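Local coordinates for HydG protein (Carboxydothermus hydrogenoformans, PDB 4RTB) that serves as an [FeFe]-hydrogenase maturase, a radical SAM enzyme with an iron-sulfur cluster and S-adenosylmethionine that acts as a carbon monoxide and cyanide synthase, at residues Ile378-Ile383 against Tyr441-Gly446; Lys86-Ile91 against Glu335-Gly340. All coordinates share one frame; numbering follows the deposited sequence.

How the interactions relate
Two helix-helix contacts at different depths of the fold are compared here. Interaction 1 is partly buried and peripheral, about 24 Å from the chain centre to its own centre; interaction 2 is buried and lies more centrally. They share no helix, yet helix 330-339 of interaction 2 also touches helix 375-384 of interaction 1, through Arg333 and Asp334, so the two contacts are neighbours, their nearest atoms about 5 Å apart. A lysine carries the polar bond in each, but its mate differs with place: at the periphery Lys443 meets a carboxylate beside a small apolar patch, whereas in the interior Lys88 meets a backbone carbonyl near a helix end.

Interaction 1: residues Ile378-Ile383 against Tyr441-Gly446; sequences IVEVLI and YKKGNG
Lys443 leaves its helix with CG anti to the backbone N (chi1 -161°), and a bend at chi3 (-62°) turns the end of the chain so that NZ arrives at the carboxylate of Glu380. The glutamate comes to meet it with its chain extended beyond CG, and the two side chains cross at about a right angle. Between them lies a salt bridge that is also a hydrogen bond, Lys443 NZ to Glu380 OE2, 3.1 Å long. OE2 receives the ammonium group on its anti lone pair, the one facing away from OE1, which makes this a one-oxygen grip and not a bidentate one. The aliphatic stem of the acid is close as well, with Glu380 CG 3.6 Å from Lys443 NZ.

One turn further along, Ile383 supplies the apolar half. Its CD1 abuts the bare backbone of Gly444, 3.5 Å from Gly444 CA, while its other branch, CG2, lies 4.1 Å from Lys443 CD. The lysine thus offers methylene to the isoleucine and charge to the glutamate. The segments run at 32° to one another with their axes 10.9 Å apart, a rather wide spacing, and only 175 Å² of surface is buried. Helix 419-432 helps to bridge the remainder: its Phe426 touches Val379 and Ile383, and its Leu430 touches Tyr441.

The contact therefore joins the last helix of the barrel region, whose Ile378 and Leu382 lie on strand 95-105, to the C-terminal helical part of HydG. Because the ion pair sits at the partly exposed margin, with the isoleucine buried beside it, its attraction is probably moderated by solvent, and with a single oxygen engaged it likely adds a directional tie beside the apolar packing of Ile383.

Interaction 2: residues Lys86-Ile91 against Glu335-Gly340; sequences KVKEEI and ELVELG
Lys88 NZ donates to the backbone O of Val337 in a hydrogen bond of 2.9 Å, reaching from one helix into the last turn of another. The ammonium group comes to the oxygen at a C=O...N angle of 145° and stands 15° from the carbonyl plane. Bends at chi2 and chi4 curl the lysine chain around this target, and CD also passes close, 3.5 Å from Val337 O. Lower down, the stem is laid against the end of the helix, where Lys88 CG packs on Gly340 CA at 3.6 Å. Val337 contributes a methyl at the far end, CG1 lying 4.0 Å from Lys88 NZ.

The setting is the (beta/alpha) barrel of the radical SAM enzymes. Helix 330-339 is the connection of a beta-alpha-beta crossover between the parallel strands 321-324 and 343-345, and Gly340, with its positive phi, ends it; at those backbone angles a side chain would press on the preceding carbonyl. This end of the helix faces the N-terminal ends of the strands, away from the annotated cofactor sites, and there helix 74-91, which leads into strand 95-105, packs across it, the segments 86-91 and 335-339 lying at 72° to one another.

A carbonyl at a helix C-terminus is a favourable place for a positive group, and the helix dipole would probably strengthen the bond. A leucine in place of Lys88 could still lie against Gly340 but would probably leave Val337 O without its ammonium partner in a buried place. Arg314 of helix 303-316 also touches Lys88 and makes a weak hydrogen bond to Gly340 O. Leu339, next to Gly340, packs against Phe81 and Arg85, earlier in helix 74-91.

Interaction 1: residues Ile378-Ile383 against Tyr441-Gly446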
loop_
_atom_site.group_PDB
_atom_site.type_symbol
_atom_site.label_atom_id
_atom_site.label_comp_id
_atom_site.label_asym_id
_atom_site.label_seq_id
_atom_site.Cartn_x
_atom_site.Cartn_y
_atom_site.Cartn_z
ATOM N N ILE A 378 4.859 -16.120 -8.449
ATOM C CA ILE A 378 4.056 -15.674 -7.319
ATOM C C ILE A 378 2.567 -15.778 -7.635
ATOM O O ILE A 378 1.750 -15.894 -6.724
ATOM C CB ILE A 378 4.409 -14.223 -6.897
ATOM C CG1 ILE A 378 3.403 -13.214 -7.453
ATOM C CG2 ILE A 378 5.832 -13.870 -7.298
ATOM C CD1 ILE A 378 2.545 -12.568 -6.389
ATOM N N VAL A 379 2.213 -15.744 -8.918
ATOM C CA VAL A 379 0.823 -15.944 -9.314
ATOM C C VAL A 379 0.445 -17.402 -9.097
ATOM O O VAL A 379 -0.650 -17.709 -8.627
ATOM C CB VAL A 379 0.577 -15.549 -10.786
ATOM C CG1 VAL A 379 -0.749 -16.103 -11.281
ATOM C CG2 VAL A 379 0.612 -14.039 -10.938
ATOM N N GLU A 380 1.370 -18.291 -9.442
ATOM C CA GLU A 380 1.228 -19.717 -9.174
ATOM C C GLU A 380 0.990 -19.954 -7.683
ATOM O O GLU A 380 -0.001 -20.580 -7.284
ATOM C CB GLU A 380 2.480 -20.457 -9.643
ATOM C CG GLU A 380 2.249 -21.827 -10.250
ATOM C CD GLU A 380 3.492 -22.347 -10.953
ATOM O OE1 GLU A 380 4.502 -21.611 -10.998
ATOM O OE2 GLU A 380 3.458 -23.487 -11.461
ATOM N N VAL A 381 1.900 -19.433 -6.864
ATOM C CA VAL A 381 1.797 -19.576 -5.417
ATOM C C VAL A 381 0.475 -19.025 -4.888
ATOM O O VAL A 381 -0.195 -19.678 -4.091
ATOM C CB VAL A 381 2.963 -18.873 -4.695
ATOM C CG1 VAL A 381 2.841 -19.052 -3.190
ATOM C CG2 VAL A 381 4.295 -19.410 -5.192
ATOM N N LEU A 382 0.098 -17.832 -5.339
ATOM C CA LEU A 382 -1.161 -17.223 -4.921
ATOM C C LEU A 382 -2.347 -18.107 -5.272
ATOM O O LEU A 382 -3.257 -18.294 -4.463
ATOM C CB LEU A 382 -1.342 -15.845 -5.563
ATOM C CG LEU A 382 -0.544 -14.686 -4.967
ATOM C CD1 LEU A 382 -0.879 -13.386 -5.682
ATOM C CD2 LEU A 382 -0.816 -14.569 -3.480
ATOM N N ILE A 383 -2.327 -18.654 -6.480
ATOM C CA ILE A 383 -3.438 -19.451 -6.964
ATOM C C ILE A 383 -3.520 -20.765 -6.192
ATOM O O ILE A 383 -4.597 -21.353 -6.071
ATOM C CB ILE A 383 -3.320 -19.714 -8.486
ATOM C CG1 ILE A 383 -4.684 -19.584 -9.161
ATOM C CG2 ILE A 383 -2.701 -21.076 -8.781
ATOM C CD1 ILE A 383 -4.645 -19.876 -10.636
ATOM N N TYR A 441 -1.433 -21.629 -17.576
ATOM C CA TYR A 441 -2.689 -21.289 -18.242
ATOM C C TYR A 441 -3.775 -22.298 -17.885
ATOM O O TYR A 441 -4.915 -21.926 -17.584
ATOM C CB TYR A 441 -2.492 -21.231 -19.761
ATOM C CG TYR A 441 -3.745 -20.934 -20.560
ATOM C CD1 TYR A 441 -4.433 -21.947 -21.217
ATOM C CD2 TYR A 441 -4.230 -19.636 -20.668
ATOM C CE1 TYR A 441 -5.575 -21.676 -21.954
ATOM C CE2 TYR A 441 -5.371 -19.356 -21.403
ATOM C CZ TYR A 441 -6.039 -20.379 -22.043
ATOM O OH TYR A 441 -7.172 -20.102 -22.773
ATOM N N LYS A 442 -3.409 -23.576 -17.915
ATOM C CA LYS A 442 -4.339 -24.643 -17.552
ATOM C C LYS A 442 -4.753 -24.546 -16.085
ATOM O O LYS A 442 -5.942 -24.620 -15.756
ATOM C CB LYS A 442 -3.715 -26.012 -17.831
ATOM N N LYS A 443 -3.763 -24.379 -15.212
ATOM C CA LYS A 443 -4.009 -24.272 -13.779
ATOM C C LYS A 443 -4.935 -23.096 -13.478
ATOM O O LYS A 443 -5.887 -23.218 -12.699
ATOM C CB LYS A 443 -2.686 -24.121 -13.022
ATOM C CG LYS A 443 -2.770 -24.463 -11.542
ATOM C CD LYS A 443 -1.419 -24.315 -10.856
ATOM C CE LYS A 443 -0.385 -25.264 -11.443
ATOM N NZ LYS A 443 0.922 -25.165 -10.734
ATOM N N GLY A 444 -4.654 -21.964 -14.117
ATOM C CA GLY A 444 -5.440 -20.759 -13.941
ATOM C C GLY A 444 -6.869 -20.935 -14.406
ATOM O O GLY A 444 -7.814 -20.543 -13.711
ATOM N N ASN A 445 -7.020 -21.519 -15.591
ATOM C CA ASN A 445 -8.335 -21.834 -16.133
ATOM C C ASN A 445 -9.138 -22.687 -15.152
ATOM O O ASN A 445 -10.279 -22.358 -14.822
ATOM C CB ASN A 445 -8.195 -22.550 -17.478
ATOM C CG ASN A 445 -9.498 -22.602 -18.259
ATOM O OD1 ASN A 445 -10.580 -22.751 -17.688
ATOM N ND2 ASN A 445 -9.396 -22.482 -19.576
ATOM N N GLY A 446 -8.529 -23.774 -14.685
ATOM C CA GLY A 446 -9.172 -24.657 -13.727
ATOM C C GLY A 446 -9.612 -23.938 -12.465
ATOM O O GLY A 446 -10.756 -24.090 -12.014
#

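Interaction 2: residues Lys86-Ile91 against Glu335-Gly340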
loop_
_atom_site.group_PDB
_atom_site.type_symbol
_atom_site.label_atom_id
_atom_site.label_comp_id
_atom_site.label_asym_id
_atom_site.label_seq_id
_atom_site.Cartn_x
_atom_site.Cartn_y
_atom_site.Cartn_z
ATOM N N LYS A 86 -12.110 -12.702 8.847
ATOM C CA LYS A 86 -13.537 -12.690 8.547
ATOM C C LYS A 86 -13.917 -11.431 7.773
ATOM O O LYS A 86 -14.647 -11.497 6.783
ATOM C CB LYS A 86 -14.369 -12.799 9.826
ATOM C CG LYS A 86 -15.795 -13.258 9.574
ATOM C CD LYS A 86 -16.168 -14.419 10.479
ATOM C CE LYS A 86 -16.662 -13.925 11.824
ATOM N NZ LYS A 86 -17.960 -13.209 11.693
ATOM N N VAL A 87 -13.402 -10.291 8.223
ATOM C CA VAL A 87 -13.662 -9.004 7.584
ATOM C C VAL A 87 -13.080 -8.925 6.170
ATOM O O VAL A 87 -13.765 -8.508 5.219
ATOM C CB VAL A 87 -13.087 -7.855 8.434
ATOM C CG1 VAL A 87 -13.128 -6.543 7.672
ATOM C CG2 VAL A 87 -13.841 -7.745 9.753
ATOM N N LYS A 88 -11.817 -9.328 6.039
ATOM C CA LYS A 88 -11.150 -9.329 4.743
ATOM C C LYS A 88 -11.914 -10.204 3.759
ATOM O O LYS A 88 -12.070 -9.842 2.591
ATOM C CB LYS A 88 -9.701 -9.806 4.874
ATOM C CG LYS A 88 -8.835 -9.525 3.645
ATOM C CD LYS A 88 -8.853 -10.683 2.656
ATOM C CE LYS A 88 -8.376 -10.243 1.279
ATOM N NZ LYS A 88 -7.015 -9.649 1.316
ATOM N N GLU A 89 -12.393 -11.351 4.234
ATOM C CA GLU A 89 -13.195 -12.241 3.399
ATOM C C GLU A 89 -14.535 -11.608 3.027
ATOM O O GLU A 89 -14.982 -11.713 1.886
ATOM C CB GLU A 89 -13.426 -13.577 4.110
ATOM C CG GLU A 89 -12.568 -14.726 3.598
ATOM N N GLU A 90 -15.165 -10.948 3.996
ATOM C CA GLU A 90 -16.490 -10.369 3.799
ATOM C C GLU A 90 -16.493 -9.235 2.778
ATOM O O GLU A 90 -17.440 -9.105 2.000
ATOM C CB GLU A 90 -17.058 -9.873 5.133
ATOM C CG GLU A 90 -17.998 -10.862 5.810
ATOM C CD GLU A 90 -18.060 -10.684 7.318
ATOM O OE1 GLU A 90 -17.509 -9.684 7.826
ATOM O OE2 GLU A 90 -18.654 -11.550 7.995
ATOM N N ILE A 91 -15.446 -8.414 2.770
ATOM C CA ILE A 91 -15.429 -7.277 1.851
ATOM C C ILE A 91 -14.651 -7.547 0.560
ATOM O O ILE A 91 -15.099 -7.189 -0.532
ATOM C CB ILE A 91 -14.848 -6.019 2.530
ATOM C CG1 ILE A 91 -15.823 -5.498 3.586
ATOM C CG2 ILE A 91 -14.576 -4.926 1.505
ATOM C CD1 ILE A 91 -15.260 -5.479 4.982
ATOM N N GLU A 335 -0.001 -14.851 4.502
ATOM C CA GLU A 335 -0.686 -14.752 5.791
ATOM C C GLU A 335 -1.251 -13.341 5.949
ATOM O O GLU A 335 -2.390 -13.159 6.385
ATOM C CB GLU A 335 0.254 -15.083 6.957
ATOM C CG GLU A 335 -0.113 -16.361 7.714
ATOM C CD GLU A 335 0.294 -16.326 9.181
ATOM O OE1 GLU A 335 1.508 -16.269 9.472
ATOM O OE2 GLU A 335 -0.609 -16.356 10.047
ATOM N N LEU A 336 -0.449 -12.347 5.580
ATOM C CA LEU A 336 -0.871 -10.954 5.631
ATOM C C LEU A 336 -2.009 -10.717 4.647
ATOM O O LEU A 336 -2.929 -9.947 4.931
ATOM C CB LEU A 336 0.305 -10.020 5.334
ATOM C CG LEU A 336 1.475 -10.112 6.317
ATOM C CD1 LEU A 336 2.670 -9.313 5.821
ATOM C CD2 LEU A 336 1.054 -9.653 7.706
ATOM N N VAL A 337 -1.953 -11.379 3.495
ATOM C CA VAL A 337 -3.064 -11.306 2.552
ATOM C C VAL A 337 -4.323 -11.900 3.195
ATOM O O VAL A 337 -5.415 -11.347 3.049
ATOM C CB VAL A 337 -2.747 -12.029 1.221
ATOM C CG1 VAL A 337 -3.957 -12.013 0.303
ATOM C CG2 VAL A 337 -1.552 -11.377 0.535
ATOM N N GLU A 338 -4.163 -13.007 3.920
ATOM C CA GLU A 338 -5.272 -13.612 4.668
ATOM C C GLU A 338 -5.868 -12.644 5.694
ATOM O O GLU A 338 -7.087 -12.603 5.884
ATOM C CB GLU A 338 -4.814 -14.891 5.390
ATOM C CG GLU A 338 -4.951 -16.191 4.600
ATOM C CD GLU A 338 -4.327 -17.386 5.320
ATOM O OE1 GLU A 338 -4.747 -17.698 6.457
ATOM O OE2 GLU A 338 -3.410 -18.012 4.746
ATOM N N LEU A 339 -5.005 -11.871 6.350
ATOM C CA LEU A 339 -5.425 -11.068 7.498
ATOM C C LEU A 339 -5.890 -9.641 7.182
ATOM O O LEU A 339 -6.395 -8.955 8.071
ATOM C CB LEU A 339 -4.294 -11.002 8.525
ATOM C CG LEU A 339 -4.353 -12.022 9.664
ATOM C CD1 LEU A 339 -3.964 -13.406 9.177
ATOM C CD2 LEU A 339 -3.469 -11.589 10.818
ATOM N N GLY A 340 -5.723 -9.181 5.944
ATOM C CA GLY A 340 -6.236 -7.866 5.593
ATOM C C GLY A 340 -5.698 -7.182 4.348
ATOM O O GLY A 340 -6.392 -6.369 3.734
#